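PDB 2I6X: hydrolase, haloacid dehalogenase-like family from Porphyromonas gingivalis, which probably acts as a hydrolase of the haloacid dehalogenase superfamily. Local coordinates for residues F10-L16 with K94-I98; L16-R21 with G85-S91; I98-R102 with D134-D138; T170-G176 with F188-P193; I90-F95 with R125-S129. One frame throughout, in Å; residues are numbered along the deposited sequence.

Contact 1 (F10-L16 with K94-I98); sequences FDLGGVL and KFDYI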
# COMPACT_ATOMS: atom_id res chain seq x y z
N PHE A 10 -1.30 7.22 -5.36
CA PHE A 10 -0.77 7.18 -4.00
C PHE A 10 -0.43 5.76 -3.63
O PHE A 10 -1.16 4.84 -4.00
CB PHE A 10 -1.84 7.66 -3.02
CG PHE A 10 -2.25 9.09 -3.20
CD1 PHE A 10 -1.68 10.10 -2.42
CD2 PHE A 10 -3.21 9.44 -4.13
CE1 PHE A 10 -2.05 11.43 -2.58
CE2 PHE A 10 -3.58 10.76 -4.31
CZ PHE A 10 -2.99 11.75 -3.53
N ASP A 11 0.64 5.57 -2.87
CA ASP A 11 0.77 4.31 -2.10
C ASP A 11 -0.12 4.43 -0.84
O ASP A 11 -0.55 5.51 -0.48
CB ASP A 11 2.23 4.08 -1.72
CG ASP A 11 2.52 2.68 -1.22
OD1 ASP A 11 1.68 1.74 -1.31
OD2 ASP A 11 3.64 2.51 -0.69
N LEU A 12 -0.37 3.31 -0.17
CA LEU A 12 -1.14 3.27 1.04
C LEU A 12 -0.18 3.33 2.23
O LEU A 12 -0.09 4.37 2.91
CB LEU A 12 -2.00 2.00 1.08
CG LEU A 12 -2.98 1.85 2.26
CD1 LEU A 12 -3.97 3.02 2.37
CD2 LEU A 12 -3.72 0.53 2.13
N GLY A 13 0.53 2.23 2.48
CA GLY A 13 1.52 2.15 3.54
C GLY A 13 2.59 3.20 3.30
O GLY A 13 3.09 3.35 2.16
N GLY A 14 2.94 3.94 4.37
CA GLY A 14 4.01 4.93 4.29
C GLY A 14 3.46 6.30 3.96
O GLY A 14 3.61 7.25 4.74
N VAL A 15 2.76 6.39 2.85
CA VAL A 15 2.15 7.62 2.37
C VAL A 15 0.85 8.05 3.13
O VAL A 15 0.74 9.18 3.59
CB VAL A 15 1.92 7.46 0.81
CG1 VAL A 15 1.21 8.66 0.21
CG2 VAL A 15 3.25 7.23 0.14
N LEU A 16 -0.11 7.14 3.25
CA LEU A 16 -1.41 7.45 3.84
C LEU A 16 -1.54 6.85 5.24
O LEU A 16 -2.24 7.39 6.11
CB LEU A 16 -2.53 6.97 2.93
CG LEU A 16 -2.65 7.57 1.53
CD1 LEU A 16 -3.64 6.80 0.62
CD2 LEU A 16 -3.07 9.04 1.64
N LYS A 94 -4.93 13.36 5.61
CA LYS A 94 -4.50 13.06 4.25
C LYS A 94 -5.64 12.47 3.43
O LYS A 94 -5.75 12.76 2.25
CB LYS A 94 -3.27 12.17 4.23
CG LYS A 94 -2.03 12.84 4.83
CD LYS A 94 -0.89 11.85 4.85
CE LYS A 94 0.34 12.34 5.59
NZ LYS A 94 1.40 11.28 5.58
N PHE A 95 -6.52 11.69 4.07
CA PHE A 95 -7.71 11.22 3.35
C PHE A 95 -8.69 12.36 3.04
O PHE A 95 -9.25 12.40 1.94
CB PHE A 95 -8.40 10.07 4.09
CG PHE A 95 -7.77 8.75 3.81
CD1 PHE A 95 -8.03 8.08 2.61
CD2 PHE A 95 -6.89 8.18 4.72
CE1 PHE A 95 -7.44 6.82 2.33
CE2 PHE A 95 -6.28 6.94 4.45
CZ PHE A 95 -6.56 6.26 3.25
N ASP A 96 -8.87 13.26 3.99
CA ASP A 96 -9.65 14.47 3.75
C ASP A 96 -9.10 15.27 2.57
O ASP A 96 -9.87 15.72 1.72
CB ASP A 96 -9.70 15.35 5.01
CG ASP A 96 -10.75 14.88 6.00
OD1 ASP A 96 -11.60 14.04 5.62
OD2 ASP A 96 -10.73 15.35 7.16
N TYR A 97 -7.78 15.43 2.52
CA TYR A 97 -7.12 16.18 1.46
C TYR A 97 -7.32 15.52 0.11
O TYR A 97 -7.60 16.18 -0.88
CB TYR A 97 -5.63 16.36 1.75
CG TYR A 97 -4.92 17.01 0.59
CD1 TYR A 97 -5.24 18.32 0.19
CD2 TYR A 97 -3.96 16.32 -0.13
CE1 TYR A 97 -4.60 18.92 -0.91
CE2 TYR A 97 -3.30 16.90 -1.24
CZ TYR A 97 -3.64 18.20 -1.61
OH TYR A 97 -3.00 18.79 -2.68
N ILE A 98 -7.18 14.21 0.08
CA ILE A 98 -7.37 13.41 -1.12
C ILE A 98 -8.82 13.57 -1.56
O ILE A 98 -9.10 13.71 -2.72
CB ILE A 98 -6.99 11.92 -0.84
CG1 ILE A 98 -5.48 11.77 -0.77
CG2 ILE A 98 -7.52 10.95 -1.89
CD1 ILE A 98 -5.08 10.34 -0.58
O HOH W 1 3.91 10.00 4.42
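K94 opens the helical segment. Its aliphatic part passes L16, with K94 CB 4.1 Å from L16 CD2, and the chain extends until K94 NZ donates to V15 O at 3.0 Å. E197 O accepts from it too. A water takes a weak hydrogen bond from K94 NZ and donates to G14 O: a long amine suits a buried place lined by carbonyls. F95 follows, its ring beside the leucines: F95 CZ lies 4.0 Å from L16 CD1 and 4.2 Å from L12 CD1. One turn on, I98 CD1 lies 3.7 Å from the centroid of the F10 ring, over its face, and 3.3 Å from L16 CD2. Within the loop, L16 N bonds to L12 O at 2.8 Å, closing an i to i+4 turn, and glycine suits position 14, where the backbone, with phi 93°, would jam a CB against the preceding carbonyl. D11, at the position of the family's usual nucleophile, followed by such a turn matches the first motif and the squiggle of the HAD fold.

Contact 2 (L16-R21 with G85-S91); sequences LIHLNR and GFLEEIS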
# COMPACT_ATOMS: atom_id res chain seq x y z
N LEU A 16 -0.11 7.14 3.25
CA LEU A 16 -1.41 7.45 3.84
C LEU A 16 -1.54 6.85 5.24
O LEU A 16 -2.24 7.39 6.11
CB LEU A 16 -2.53 6.97 2.93
CG LEU A 16 -2.65 7.57 1.53
CD1 LEU A 16 -3.64 6.80 0.62
CD2 LEU A 16 -3.07 9.04 1.64
N ILE A 17 -0.89 5.71 5.47
CA ILE A 17 -0.89 5.10 6.79
C ILE A 17 0.56 5.04 7.23
O ILE A 17 1.38 4.39 6.57
CB ILE A 17 -1.47 3.64 6.79
CG1 ILE A 17 -2.84 3.57 6.12
CG2 ILE A 17 -1.47 3.03 8.24
CD1 ILE A 17 -3.38 2.15 6.02
N HIS A 18 0.88 5.75 8.32
CA HIS A 18 2.20 5.70 8.94
C HIS A 18 2.40 4.29 9.47
O HIS A 18 1.50 3.72 10.11
CB HIS A 18 2.31 6.74 10.08
CG HIS A 18 3.62 6.72 10.83
ND1 HIS A 18 3.78 7.34 12.05
CD2 HIS A 18 4.81 6.16 10.53
CE1 HIS A 18 5.02 7.17 12.47
NE2 HIS A 18 5.67 6.45 11.57
N LEU A 19 3.58 3.74 9.22
CA LEU A 19 3.89 2.36 9.57
C LEU A 19 4.84 2.22 10.75
O LEU A 19 5.65 3.09 11.02
CB LEU A 19 4.50 1.65 8.36
CG LEU A 19 3.65 1.54 7.08
CD1 LEU A 19 4.44 0.85 5.95
CD2 LEU A 19 2.34 0.78 7.34
N ASN A 20 4.74 1.08 11.44
CA ASN A 20 5.58 0.77 12.58
C ASN A 20 5.93 -0.71 12.50
O ASN A 20 5.20 -1.56 13.03
CB ASN A 20 4.82 1.08 13.90
CG ASN A 20 5.64 0.79 15.18
OD1 ASN A 20 6.78 0.31 15.14
ND2 ASN A 20 5.04 1.09 16.33
N ARG A 21 7.03 -1.03 11.82
CA ARG A 21 7.39 -2.43 11.59
C ARG A 21 7.80 -3.18 12.86
O ARG A 21 7.47 -4.35 12.99
CB ARG A 21 8.38 -2.61 10.42
CG ARG A 21 9.88 -2.67 10.71
CD ARG A 21 10.70 -2.73 9.38
NE ARG A 21 10.96 -4.11 8.91
CZ ARG A 21 12.01 -4.84 9.30
NH1 ARG A 21 12.20 -6.08 8.82
NH2 ARG A 21 12.89 -4.34 10.17
N GLY A 85 -0.33 -4.64 13.50
CA GLY A 85 0.64 -3.93 14.33
C GLY A 85 1.46 -2.92 13.54
O GLY A 85 1.97 -1.97 14.10
N PHE A 86 1.61 -3.18 12.24
CA PHE A 86 2.23 -2.26 11.29
C PHE A 86 1.56 -0.89 11.21
O PHE A 86 2.24 0.11 10.97
CB PHE A 86 2.21 -2.86 9.87
CG PHE A 86 3.52 -3.43 9.40
CD1 PHE A 86 4.54 -2.59 8.97
CD2 PHE A 86 3.73 -4.81 9.37
CE1 PHE A 86 5.76 -3.12 8.48
CE2 PHE A 86 4.96 -5.36 8.91
CZ PHE A 86 5.97 -4.51 8.47
N LEU A 87 0.23 -0.84 11.42
CA LEU A 87 -0.53 0.37 11.10
C LEU A 87 -0.60 1.33 12.29
O LEU A 87 -1.49 1.23 13.14
CB LEU A 87 -1.92 0.05 10.53
CG LEU A 87 -2.20 -1.06 9.50
CD1 LEU A 87 -3.55 -0.78 8.83
CD2 LEU A 87 -1.12 -1.28 8.42
N GLU A 88 0.35 2.27 12.33
CA GLU A 88 0.53 3.14 13.49
C GLU A 88 -0.39 4.36 13.45
O GLU A 88 -0.87 4.80 14.49
CB GLU A 88 2.00 3.55 13.62
CG GLU A 88 2.43 4.10 15.00
CD GLU A 88 2.51 5.61 15.00
OE1 GLU A 88 2.48 6.24 16.10
OE2 GLU A 88 2.58 6.19 13.88
N GLU A 89 -0.64 4.90 12.26
CA GLU A 89 -1.66 5.94 12.08
C GLU A 89 -2.29 5.96 10.70
O GLU A 89 -1.60 6.12 9.69
CB GLU A 89 -1.14 7.35 12.40
CG GLU A 89 -2.23 8.39 12.05
CD GLU A 89 -1.92 9.83 12.44
OE1 GLU A 89 -0.79 10.31 12.18
OE2 GLU A 89 -2.85 10.50 12.97
N ILE A 90 -3.61 5.83 10.67
CA ILE A 90 -4.38 6.04 9.46
C ILE A 90 -4.70 7.54 9.40
O ILE A 90 -5.53 8.06 10.17
CB ILE A 90 -5.61 5.12 9.45
CG1 ILE A 90 -5.15 3.65 9.57
CG2 ILE A 90 -6.45 5.37 8.20
CD1 ILE A 90 -6.20 2.62 10.02
N SER A 91 -4.00 8.26 8.51
CA SER A 91 -4.10 9.72 8.44
C SER A 91 -5.45 10.23 7.95
O SER A 91 -5.71 10.29 6.75
CB SER A 91 -2.98 10.32 7.57
OG SER A 91 -2.89 11.72 7.82
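This is a two-stranded antiparallel sheet, strand 17-19 with strand 87-90, consistent with the flap of HAD proteins; the helical residues between its strands are placed like a C1 cap. The axes of the two short strands come within 4.6 Å at 156°. I17 faces I90, and L19 faces L87, as non-hydrogen-bonded pairs. Between them H18 and E89 form the hydrogen-bonded pair: H18 N gives to E89 O at 2.9 Å and E89 N to H18 O at 3.3 Å. H18 O also accepts from E88 N at 2.9 Å, so two residues oppose one in a classic beta bulge. The pairing continues at both ends through S91 N to L16 O, 3.1 Å, and N20 N to F86 O, 2.7 Å. Branched, apolar I17, L19, L87 and I90 suit one face, where I17 CG2 is 3.8 Å from L87 CB; the other carries H18 and E89, polar and more open. F86 packs its ring against R21, with R21 CB 3.3 Å from F86 CE1. N20 caps helix 21-30 and S91 helix 92-101, so each strand leads into a helix; L16 reaches F95 and I98 on the latter, and I90 touches F95.

Contact 3 (I98-R102 with D134-D138); sequences IDSLR and DSFFD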
# COMPACT_ATOMS: atom_id res chain seq x y z
N ILE A 98 -7.18 14.21 0.08
CA ILE A 98 -7.37 13.41 -1.12
C ILE A 98 -8.82 13.57 -1.56
O ILE A 98 -9.10 13.71 -2.72
CB ILE A 98 -6.99 11.92 -0.84
CG1 ILE A 98 -5.48 11.77 -0.77
CG2 ILE A 98 -7.52 10.95 -1.89
CD1 ILE A 98 -5.08 10.34 -0.58
N ASP A 99 -9.74 13.58 -0.60
CA ASP A 99 -11.14 13.73 -0.93
C ASP A 99 -11.43 15.06 -1.62
O ASP A 99 -12.32 15.13 -2.48
CB ASP A 99 -11.99 13.59 0.32
CG ASP A 99 -13.46 13.42 -0.01
OD1 ASP A 99 -14.28 14.23 0.48
OD2 ASP A 99 -13.79 12.50 -0.81
N SER A 100 -10.68 16.10 -1.26
CA SER A 100 -10.80 17.41 -1.89
C SER A 100 -10.25 17.43 -3.31
O SER A 100 -10.60 18.29 -4.10
CB SER A 100 -10.11 18.50 -1.05
OG SER A 100 -8.71 18.41 -1.11
N LEU A 101 -9.40 16.46 -3.64
CA LEU A 101 -8.76 16.42 -4.93
C LEU A 101 -9.64 15.81 -6.01
O LEU A 101 -9.37 15.97 -7.18
CB LEU A 101 -7.45 15.65 -4.85
CG LEU A 101 -6.30 16.31 -4.09
CD1 LEU A 101 -5.10 15.41 -4.16
CD2 LEU A 101 -5.98 17.66 -4.68
N ARG A 102 -10.70 15.11 -5.61
CA ARG A 102 -11.43 14.24 -6.56
C ARG A 102 -12.12 14.95 -7.72
O ARG A 102 -12.14 14.43 -8.84
CB ARG A 102 -12.42 13.29 -5.88
CG ARG A 102 -12.93 12.20 -6.86
CD ARG A 102 -12.09 10.91 -6.86
NE ARG A 102 -12.77 9.88 -6.08
CZ ARG A 102 -13.27 8.76 -6.59
NH1 ARG A 102 -13.13 8.48 -7.88
NH2 ARG A 102 -13.89 7.89 -5.80
N ASP A 134 -11.77 2.22 -1.03
CA ASP A 134 -12.14 2.25 -2.43
C ASP A 134 -12.87 3.56 -2.79
O ASP A 134 -12.79 4.06 -3.91
CB ASP A 134 -12.97 1.01 -2.76
CG ASP A 134 -12.63 0.42 -4.11
OD1 ASP A 134 -12.05 -0.69 -4.17
OD2 ASP A 134 -12.95 1.07 -5.12
N SER A 135 -13.57 4.13 -1.81
CA SER A 135 -14.33 5.35 -2.05
C SER A 135 -13.52 6.65 -2.30
O SER A 135 -14.10 7.66 -2.64
CB SER A 135 -15.33 5.59 -0.91
OG SER A 135 -14.69 6.22 0.19
N PHE A 136 -12.21 6.64 -2.10
CA PHE A 136 -11.39 7.85 -2.35
C PHE A 136 -10.75 7.84 -3.74
O PHE A 136 -10.23 8.85 -4.19
CB PHE A 136 -10.30 8.02 -1.30
CG PHE A 136 -10.82 8.30 0.08
CD1 PHE A 136 -11.03 9.61 0.51
CD2 PHE A 136 -11.10 7.26 0.96
CE1 PHE A 136 -11.53 9.86 1.82
CE2 PHE A 136 -11.59 7.50 2.24
CZ PHE A 136 -11.79 8.80 2.68
N PHE A 137 -10.77 6.70 -4.41
CA PHE A 137 -10.04 6.59 -5.66
C PHE A 137 -10.95 6.24 -6.80
O PHE A 137 -12.03 5.65 -6.60
CB PHE A 137 -8.90 5.57 -5.50
CG PHE A 137 -8.04 5.85 -4.30
CD1 PHE A 137 -7.05 6.83 -4.35
CD2 PHE A 137 -8.26 5.20 -3.10
CE1 PHE A 137 -6.28 7.13 -3.24
CE2 PHE A 137 -7.47 5.50 -1.99
CZ PHE A 137 -6.49 6.47 -2.07
N ASP A 138 -10.54 6.62 -8.00
CA ASP A 138 -11.25 6.16 -9.18
C ASP A 138 -11.05 4.65 -9.28
O ASP A 138 -11.99 3.92 -9.58
CB ASP A 138 -10.82 6.93 -10.42
CG ASP A 138 -11.28 8.38 -10.36
OD1 ASP A 138 -12.50 8.63 -10.46
OD2 ASP A 138 -10.44 9.27 -10.15
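R102 lays one face of its guanidinium over F137 O and D138 N, covering the loop that carries them. It has the most surface buried here, 110 Å². R102 NH2 donates to S135 O at 3.2 Å, with that oxygen near the plane of the group, while R102 NH1 forms a salt bridge with D138 OD1 at 2.7 Å, its hydrogen-bond geometry being weak. Arginine fits because a flat, multiply donating cation can serve a backbone carbonyl and a carboxylate at once. On the buried side the contact turns apolar. I98 points at the loop and sets CG2 4.1 Å from F136 CB and 4.2 Å from F137 CE1; its branched side chain fills the space between them. D99 CB meets the edge of the F136 ring, 4.0 Å from F136 CE1, while the D99 carboxylate turns to R131, which also makes a cation-pi contact with F136. The last part of the 3-10 segment, 134-136, packs on residues 98-102 just before strand 139-142. On the sheet side, I98 and F137 both reach F10 of strand 7-10, I98 also packs on L107 of strand 106-111 and F137 on L109, and D138 OD2 accepts from L107 N.

Contact 4 (T170-G176 with F188-P193); sequences TLFIDDG and FHTYCP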
# COMPACT_ATOMS: atom_id res chain seq x y z
N THR A 170 0.94 12.23 -14.80
CA THR A 170 0.60 11.57 -13.55
C THR A 170 1.65 11.83 -12.48
O THR A 170 2.84 11.73 -12.74
CB THR A 170 0.43 10.03 -13.76
OG1 THR A 170 -0.47 9.81 -14.86
CG2 THR A 170 -0.10 9.38 -12.53
N LEU A 171 1.19 12.17 -11.27
CA LEU A 171 2.09 12.31 -10.11
C LEU A 171 2.01 11.05 -9.25
O LEU A 171 0.92 10.66 -8.84
CB LEU A 171 1.74 13.57 -9.32
CG LEU A 171 2.48 13.84 -8.02
CD1 LEU A 171 3.98 13.99 -8.25
CD2 LEU A 171 1.88 15.08 -7.35
N PHE A 172 3.15 10.40 -9.00
CA PHE A 172 3.22 9.12 -8.25
C PHE A 172 3.85 9.36 -6.89
O PHE A 172 4.98 9.86 -6.81
CB PHE A 172 4.00 8.07 -9.05
CG PHE A 172 4.22 6.73 -8.31
CD1 PHE A 172 3.17 5.83 -8.13
CD2 PHE A 172 5.49 6.37 -7.84
CE1 PHE A 172 3.36 4.57 -7.46
CE2 PHE A 172 5.71 5.15 -7.20
CZ PHE A 172 4.64 4.24 -7.00
N ILE A 173 3.11 9.08 -5.81
CA ILE A 173 3.56 9.41 -4.45
C ILE A 173 3.80 8.12 -3.68
O ILE A 173 2.84 7.41 -3.33
CB ILE A 173 2.58 10.38 -3.74
CG1 ILE A 173 2.33 11.63 -4.60
CG2 ILE A 173 3.09 10.77 -2.30
CD1 ILE A 173 1.10 12.48 -4.18
N ASP A 174 5.07 7.80 -3.47
CA ASP A 174 5.45 6.51 -2.86
C ASP A 174 6.72 6.71 -2.05
O ASP A 174 7.61 7.41 -2.49
CB ASP A 174 5.65 5.43 -3.93
CG ASP A 174 5.62 3.98 -3.38
OD1 ASP A 174 6.19 3.71 -2.31
OD2 ASP A 174 5.04 3.08 -4.04
N ASP A 175 6.78 6.11 -0.87
CA ASP A 175 7.90 6.25 0.06
C ASP A 175 8.97 5.21 -0.22
O ASP A 175 10.03 5.22 0.40
CB ASP A 175 7.40 6.10 1.53
CG ASP A 175 6.72 4.71 1.79
OD1 ASP A 175 5.86 4.25 0.97
OD2 ASP A 175 7.05 4.10 2.84
N GLY A 176 8.66 4.30 -1.14
CA GLY A 176 9.57 3.24 -1.56
C GLY A 176 10.50 3.68 -2.67
O GLY A 176 10.08 3.84 -3.82
N PHE A 188 6.73 8.74 -15.17
CA PHE A 188 5.95 9.44 -14.12
C PHE A 188 6.70 10.62 -13.48
O PHE A 188 7.92 10.61 -13.40
CB PHE A 188 5.49 8.49 -13.00
CG PHE A 188 4.53 7.43 -13.46
CD1 PHE A 188 3.16 7.60 -13.29
CD2 PHE A 188 5.00 6.24 -14.04
CE1 PHE A 188 2.27 6.62 -13.70
CE2 PHE A 188 4.12 5.26 -14.46
CZ PHE A 188 2.75 5.44 -14.30
N HIS A 189 5.93 11.63 -13.07
CA HIS A 189 6.33 12.56 -12.01
C HIS A 189 6.27 11.81 -10.70
O HIS A 189 5.34 11.03 -10.49
CB HIS A 189 5.42 13.79 -11.97
CG HIS A 189 5.46 14.56 -13.25
ND1 HIS A 189 6.46 15.45 -13.55
CD2 HIS A 189 4.67 14.49 -14.35
CE1 HIS A 189 6.27 15.93 -14.77
NE2 HIS A 189 5.19 15.37 -15.28
N THR A 190 7.28 11.98 -9.87
CA THR A 190 7.31 11.26 -8.61
C THR A 190 7.51 12.21 -7.44
O THR A 190 8.02 13.32 -7.60
CB THR A 190 8.39 10.12 -8.54
OG1 THR A 190 9.70 10.67 -8.70
CG2 THR A 190 8.15 9.02 -9.59
N TYR A 191 7.04 11.77 -6.28
CA TYR A 191 7.41 12.40 -5.01
C TYR A 191 7.61 11.29 -3.97
O TYR A 191 6.82 10.38 -3.91
CB TYR A 191 6.37 13.42 -4.55
CG TYR A 191 6.82 14.13 -3.30
CD1 TYR A 191 7.66 15.24 -3.36
CD2 TYR A 191 6.43 13.67 -2.03
CE1 TYR A 191 8.08 15.88 -2.22
CE2 TYR A 191 6.85 14.29 -0.88
CZ TYR A 191 7.68 15.40 -0.98
OH TYR A 191 8.10 16.04 0.17
N CYS A 192 8.70 11.36 -3.20
CA CYS A 192 9.06 10.30 -2.25
C CYS A 192 9.00 10.85 -0.82
O CYS A 192 9.99 11.39 -0.31
CB CYS A 192 10.45 9.71 -2.53
SG CYS A 192 10.77 8.12 -1.67
N PRO A 193 7.84 10.72 -0.18
CA PRO A 193 7.73 11.17 1.20
C PRO A 193 8.40 10.17 2.13
O PRO A 193 8.63 9.02 1.75
CB PRO A 193 6.21 11.18 1.45
CG PRO A 193 5.66 10.14 0.50
CD PRO A 193 6.59 10.09 -0.69
O HOH W 2 10.84 7.55 1.91
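D174 and D175 follow strand 170-173, close to D11, an unusual crowd of like charges. They lie at the C-terminal end of the first strand of a parallel beta-alpha-beta unit, strand 170-173, helix 177-185 and strand 189-191, in the Rossmann-like HAD core; their position matches the acidic motif IV, which in relatives helps bind magnesium. D174 is compensated: its OD2 is bridged to K150, and D174 OD1 accepts from G176 N at 2.8 Å in an Asx turn. The strand axes lie 4.5 Å apart at 26°. F172 N donates to H189 O at 2.7 Å, Y191 N to F172 O at 2.9 Å and D174 N to Y191 O at 3.1 Å, the alternation expected of parallel strands. L171 and I173 share a face with H189 and Y191, their apolar branches packing on Y191 CB; on the other, T190 turns CG2 to the F172 ring edge and its hydroxyl bonds to E184. A water donates to D175 O at 2.9 Å and to P193 O at 2.7 Å.

Contact 5 (I90-F95 with R125-S129); sequences ISAEKF and RFLPS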
# COMPACT_ATOMS: atom_id res chain seq x y z
N ILE A 90 -3.61 5.83 10.67
CA ILE A 90 -4.38 6.04 9.46
C ILE A 90 -4.70 7.54 9.40
O ILE A 90 -5.53 8.06 10.17
CB ILE A 90 -5.61 5.12 9.45
CG1 ILE A 90 -5.15 3.65 9.57
CG2 ILE A 90 -6.45 5.37 8.20
CD1 ILE A 90 -6.20 2.62 10.02
N SER A 91 -4.00 8.26 8.51
CA SER A 91 -4.10 9.72 8.44
C SER A 91 -5.45 10.23 7.95
O SER A 91 -5.71 10.29 6.75
CB SER A 91 -2.98 10.32 7.57
OG SER A 91 -2.89 11.72 7.82
N ALA A 92 -6.32 10.55 8.89
CA ALA A 92 -7.59 11.19 8.58
C ALA A 92 -7.41 12.45 7.70
O ALA A 92 -8.15 12.62 6.73
CB ALA A 92 -8.35 11.55 9.89
N GLU A 93 -6.44 13.31 8.04
CA GLU A 93 -6.25 14.55 7.30
C GLU A 93 -5.79 14.36 5.85
O GLU A 93 -6.23 15.08 4.98
CB GLU A 93 -5.42 15.59 8.06
CG GLU A 93 -3.89 15.50 8.01
CD GLU A 93 -3.23 16.66 8.80
OE1 GLU A 93 -3.22 17.82 8.30
OE2 GLU A 93 -2.73 16.40 9.94
N LYS A 94 -4.93 13.36 5.61
CA LYS A 94 -4.50 13.06 4.25
C LYS A 94 -5.64 12.47 3.43
O LYS A 94 -5.75 12.76 2.25
CB LYS A 94 -3.27 12.17 4.23
CG LYS A 94 -2.03 12.84 4.83
CD LYS A 94 -0.89 11.85 4.85
CE LYS A 94 0.34 12.34 5.59
NZ LYS A 94 1.40 11.28 5.58
N PHE A 95 -6.52 11.69 4.07
CA PHE A 95 -7.71 11.22 3.35
C PHE A 95 -8.69 12.36 3.04
O PHE A 95 -9.25 12.40 1.94
CB PHE A 95 -8.40 10.07 4.09
CG PHE A 95 -7.77 8.75 3.81
CD1 PHE A 95 -8.03 8.08 2.61
CD2 PHE A 95 -6.89 8.18 4.72
CE1 PHE A 95 -7.44 6.82 2.33
CE2 PHE A 95 -6.28 6.94 4.45
CZ PHE A 95 -6.56 6.26 3.25
N ARG A 125 -14.63 0.36 9.60
CA ARG A 125 -13.77 0.62 10.76
C ARG A 125 -12.42 1.20 10.33
O ARG A 125 -11.53 1.40 11.16
CB ARG A 125 -13.54 -0.67 11.53
CG ARG A 125 -14.83 -1.35 11.89
CD ARG A 125 -15.82 -0.33 12.50
NE ARG A 125 -16.96 -1.02 13.08
CZ ARG A 125 -17.93 -0.43 13.78
NH1 ARG A 125 -18.91 -1.17 14.26
NH2 ARG A 125 -17.91 0.88 13.99
N PHE A 126 -12.26 1.44 9.03
CA PHE A 126 -10.99 1.92 8.54
C PHE A 126 -10.74 3.38 8.97
O PHE A 126 -9.66 3.70 9.42
CB PHE A 126 -10.91 1.72 7.03
CG PHE A 126 -9.62 2.20 6.41
CD1 PHE A 126 -8.40 1.73 6.86
CD2 PHE A 126 -9.65 3.10 5.35
CE1 PHE A 126 -7.24 2.17 6.28
CE2 PHE A 126 -8.50 3.55 4.77
CZ PHE A 126 -7.29 3.09 5.22
N LEU A 127 -11.77 4.22 8.86
CA LEU A 127 -11.68 5.66 9.14
C LEU A 127 -12.84 6.14 10.00
O LEU A 127 -13.95 5.58 9.92
CB LEU A 127 -11.71 6.47 7.84
CG LEU A 127 -10.42 6.55 7.02
CD1 LEU A 127 -10.73 6.83 5.57
CD2 LEU A 127 -9.51 7.64 7.57
N PRO A 128 -12.61 7.19 10.80
CA PRO A 128 -13.67 7.65 11.68
C PRO A 128 -14.94 7.94 10.90
O PRO A 128 -16.04 7.81 11.44
CB PRO A 128 -13.10 8.94 12.29
CG PRO A 128 -11.64 8.72 12.27
CD PRO A 128 -11.40 8.03 10.95
N SER A 129 -14.78 8.30 9.63
CA SER A 129 -15.90 8.68 8.81
C SER A 129 -16.73 7.48 8.36
O SER A 129 -17.86 7.65 7.92
CB SER A 129 -15.42 9.48 7.60
OG SER A 129 -14.57 8.70 6.76
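F126, L127 and I90 have the most surface buried here, 69, 64 and 61 Å², and they make an apolar cluster by the N-cap of helix 92-101 of the HAD core. S91 is that N-cap: S91 OG accepts a weak hydrogen bond from K94 N at 3.4 Å, while F95 N bonds to S91 O at 3.1 Å, so the helix starts after S91 and brings F95 round to the same side as I90. F126 lies between the two. Its ring presents an edge to the face of F95 in an offset edge-to-face pair, centroids 5.5 Å apart and planes at 84°, with F95 CZ and F126 CE2 3.7 Å apart. Over the face of F126 sits I90 CG2, 4.1 Å from the centroid, a CH-pi contact for which a beta-branched methyl is well suited; F126 also meets I17 of the neighbouring strand. L127 fills the remaining space: L127 CD2 touches I90 CG2 and F95 CD2, both at 3.9 Å, and comes 4.2 Å from A92 CA, where the small alanine leaves room for it. No hydrogen bond crosses between the segments, so apolar and aromatic packing joins the loop between helix 115-121 and strand 139-142 to the helix. The other methyl of the leucine, L127 CD1, stands over the F95 ring, 4.2 Å from its centroid and 19° off the normal.

Overall arrangement
Helix 92-101 ties together contacts 1, 3 and 5: contact 1 shares I98 with contact 3 and K94 and F95 with contact 5, the centres lying about 10 and 9 Å apart. Contact 2 joins contact 1 through L16, and L12 O to I17 N at 3.0 Å probably continues the turn of residues 12-16 into the flap. Contact 4 lies about 12 Å from contact 1 between centres but touches it: D11 N probably bonds to I173 O at 2.9 Å, and D11 OD2 is 3.2 Å from D174 OD1. The acidic cluster, consistent with the family's active site, draws on contacts 1 and 4, whereas contact 5 is about 21 Å from contact 4 between centres.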